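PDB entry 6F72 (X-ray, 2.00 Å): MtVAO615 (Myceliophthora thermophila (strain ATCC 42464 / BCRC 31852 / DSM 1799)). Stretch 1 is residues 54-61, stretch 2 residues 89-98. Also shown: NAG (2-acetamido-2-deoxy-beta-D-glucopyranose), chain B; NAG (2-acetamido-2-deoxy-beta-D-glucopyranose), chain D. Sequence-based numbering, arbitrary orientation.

Stretch 1 54-61: LIATVPQA
Stretch 2 89-98: ITHVNAPGDV

Stretch 1 begins as a strand, residues 54-56, and continues as loop; stretch 2 opens with a helix from Ile89 that gives way to loop. As stretch 1 advances from Thr57 to Pro59, its neighbours advance from Gly96 (CA-CA 5.6 Å) to Asp97 (6.1 Å); Gln60 then reaches back toward the helix. Together the stretches bury 361 Å².

Leu54 lies out of reach, but its O accepts a weak hydrogen bond from N2 of the chain B NAG (3.2 Å). Ile55 (phi/psi -121/131) points toward stretch 2; its m,t rotamer extends CD1 to 3.8 Å from Pro95 CG, an apolar contact between a long aliphatic chain and a compact ring. CD1 also lies 3.4 Å from O7 of the chain D NAG. Ala56 turns out of reach. Thr57 (-63/127, chi1 m) sets CG2 4.0 Å from Gly96 CA. Glycine fits here because an ideal CB would fall 2.6 Å from that methyl, a clash. Val58 points away, exposed, whereas buried Pro59 (-56/144) packs its CA 3.7 Å from Asp97 OD1.

Gln60 (-56/-31) is the centre of the contact, with 107 Å² covered. Its N donates to Asp97 OD1 (2.8 Å, 161°), so the buried carboxylate, at chi1 -94°, meets a backbone donor. With chi1 and chi2 both t and chi3 41°, the side chain extends until NE2 donates to Thr90 O (3.0 Å, 141°), while OE1 lies over one face of the His91 ring, 3.3 Å from CD2. Glutamine suits this place: it combines the necessary reach with an amide donor for a helix carbonyl. The small Ala94 CB lies 4.2 Å from NE2. Finally, a water accepts from Ala61 N (2.7 Å from its O) and donates from that O to Asp97 OD2 (3.1 Å), bridging the stretches beside the direct bond.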

# COMPACT_ATOMS: atom_id res chain seq x y z
N LEU A 54 5.32 17.73 19.47
CA LEU A 54 5.22 18.47 18.21
C LEU A 54 6.60 18.63 17.58
O LEU A 54 7.58 18.96 18.27
CB LEU A 54 4.55 19.84 18.40
CG LEU A 54 4.04 20.61 17.17
CD1 LEU A 54 2.76 19.96 16.63
CD2 LEU A 54 3.80 22.07 17.50
N ILE A 55 6.66 18.38 16.27
CA ILE A 55 7.88 18.53 15.46
C ILE A 55 7.57 19.54 14.34
O ILE A 55 6.54 19.44 13.69
CB ILE A 55 8.34 17.17 14.86
CG1 ILE A 55 8.56 16.11 15.95
CG2 ILE A 55 9.62 17.34 14.02
CD1 ILE A 55 9.10 14.79 15.44
N ALA A 56 8.45 20.53 14.16
CA ALA A 56 8.45 21.37 12.95
C ALA A 56 9.11 20.54 11.85
O ALA A 56 10.22 20.02 12.04
CB ALA A 56 9.21 22.67 13.17
N THR A 57 8.43 20.38 10.72
CA THR A 57 8.97 19.56 9.64
C THR A 57 10.28 20.16 9.10
O THR A 57 10.37 21.34 8.79
CB THR A 57 7.95 19.39 8.49
OG1 THR A 57 6.72 18.88 9.01
CG2 THR A 57 8.49 18.44 7.43
N VAL A 58 11.29 19.31 9.07
CA VAL A 58 12.54 19.59 8.40
C VAL A 58 12.74 18.38 7.50
O VAL A 58 13.03 17.29 8.02
CB VAL A 58 13.72 19.73 9.37
CG1 VAL A 58 15.01 20.02 8.60
CG2 VAL A 58 13.45 20.82 10.40
N PRO A 59 12.56 18.55 6.16
CA PRO A 59 12.71 17.44 5.22
C PRO A 59 14.08 16.79 5.33
O PRO A 59 15.05 17.47 5.61
CB PRO A 59 12.51 18.11 3.85
CG PRO A 59 11.53 19.19 4.14
CD PRO A 59 11.94 19.72 5.51
N GLN A 60 14.14 15.48 5.16
CA GLN A 60 15.38 14.70 5.31
C GLN A 60 16.55 15.18 4.41
O GLN A 60 17.71 15.08 4.80
CB GLN A 60 15.08 13.22 5.08
CG GLN A 60 16.09 12.27 5.68
CD GLN A 60 15.71 10.81 5.48
OE1 GLN A 60 15.25 10.41 4.42
NE2 GLN A 60 15.92 10.01 6.52
N ALA A 61 16.24 15.73 3.24
CA ALA A 61 17.27 16.23 2.31
C ALA A 61 17.67 17.70 2.53
O ALA A 61 18.33 18.31 1.68
CB ALA A 61 16.87 15.98 0.85
N ILE A 89 14.21 2.00 5.71
CA ILE A 89 13.81 2.31 7.08
C ILE A 89 14.20 3.75 7.43
O ILE A 89 13.48 4.45 8.14
CB ILE A 89 14.31 1.24 8.08
CG1 ILE A 89 13.62 1.36 9.45
CG2 ILE A 89 15.83 1.26 8.22
CD1 ILE A 89 12.17 0.92 9.48
N THR A 90 15.33 4.19 6.89
CA THR A 90 15.87 5.55 7.05
C THR A 90 14.83 6.62 6.65
O THR A 90 14.54 7.55 7.41
CB THR A 90 17.19 5.71 6.26
OG1 THR A 90 18.16 4.81 6.82
CG2 THR A 90 17.76 7.13 6.34
N HIS A 91 14.27 6.45 5.45
CA HIS A 91 13.26 7.34 4.92
C HIS A 91 11.92 7.24 5.67
O HIS A 91 11.25 8.26 5.93
CB HIS A 91 13.04 6.99 3.46
CG HIS A 91 12.92 8.19 2.58
ND1 HIS A 91 13.30 8.17 1.25
CD2 HIS A 91 12.47 9.44 2.83
CE1 HIS A 91 13.08 9.36 0.72
NE2 HIS A 91 12.58 10.15 1.66
N VAL A 92 11.55 6.01 6.00
CA VAL A 92 10.33 5.75 6.75
C VAL A 92 10.41 6.37 8.15
O VAL A 92 9.38 6.76 8.70
CB VAL A 92 10.02 4.22 6.78
CG1 VAL A 92 9.03 3.88 7.88
CG2 VAL A 92 9.46 3.77 5.44
N ASN A 93 11.63 6.49 8.70
CA ASN A 93 11.86 7.01 10.06
C ASN A 93 11.76 8.53 10.17
O ASN A 93 11.72 9.07 11.28
CB ASN A 93 13.21 6.54 10.61
CG ASN A 93 13.19 5.11 11.11
OD1 ASN A 93 12.15 4.45 11.17
ND2 ASN A 93 14.36 4.62 11.47
N ALA A 94 11.75 9.21 9.03
CA ALA A 94 11.65 10.67 9.01
C ALA A 94 10.21 11.11 9.34
O ALA A 94 9.25 10.50 8.84
CB ALA A 94 12.10 11.22 7.67
N PRO A 95 10.06 12.14 10.21
CA PRO A 95 8.74 12.61 10.65
C PRO A 95 7.81 13.08 9.53
O PRO A 95 6.69 12.61 9.44
CB PRO A 95 9.08 13.77 11.58
CG PRO A 95 10.43 13.41 12.11
CD PRO A 95 11.14 12.86 10.92
N GLY A 96 8.27 13.99 8.68
CA GLY A 96 7.38 14.59 7.70
C GLY A 96 7.61 14.17 6.26
O GLY A 96 6.95 14.71 5.37
N ASP A 97 8.52 13.22 6.02
CA ASP A 97 8.84 12.80 4.65
C ASP A 97 7.85 11.77 4.18
O ASP A 97 7.30 11.02 4.98
CB ASP A 97 10.25 12.20 4.54
CG ASP A 97 11.29 13.22 4.13
OD1 ASP A 97 11.83 13.89 5.04
OD2 ASP A 97 11.59 13.33 2.90
N VAL A 98 7.61 11.75 2.86
CA VAL A 98 6.95 10.61 2.22
C VAL A 98 7.91 9.93 1.25
O VAL A 98 8.94 10.53 0.89
CB VAL A 98 5.58 10.97 1.59
CG1 VAL A 98 4.56 11.26 2.67
CG2 VAL A 98 5.68 12.13 0.61
C1 NAG B . 8.36 21.11 21.31
C2 NAG B . 9.46 21.60 20.36
C3 NAG B . 10.62 20.61 20.35
C4 NAG B . 11.20 20.37 21.75
C5 NAG B . 10.12 20.10 22.82
C6 NAG B . 10.60 20.58 24.19
C7 NAG B . 8.29 22.89 18.58
C8 NAG B . 7.85 22.83 17.15
N2 NAG B . 8.94 21.80 19.01
O3 NAG B . 11.65 21.09 19.49
O4 NAG B . 12.16 19.30 21.70
O5 NAG B . 8.86 20.77 22.62
O6 NAG B . 11.55 19.66 24.74
O7 NAG B . 8.06 23.86 19.27
C1 NAG D . 8.94 10.43 19.05
C2 NAG D . 10.47 10.52 18.97
C3 NAG D . 11.10 9.24 19.53
C4 NAG D . 10.63 8.94 20.96
C5 NAG D . 9.10 8.87 20.95
C6 NAG D . 8.50 8.61 22.33
C7 NAG D . 11.19 11.95 17.09
C8 NAG D . 11.70 11.93 15.68
N2 NAG D . 10.96 10.75 17.62
O3 NAG D . 12.53 9.32 19.47
O4 NAG D . 11.15 7.67 21.38
O5 NAG D . 8.54 10.07 20.39
O6 NAG D . 8.48 9.82 23.10
O7 NAG D . 10.99 13.01 17.68
O HOH W 1 13.77 15.43 2.13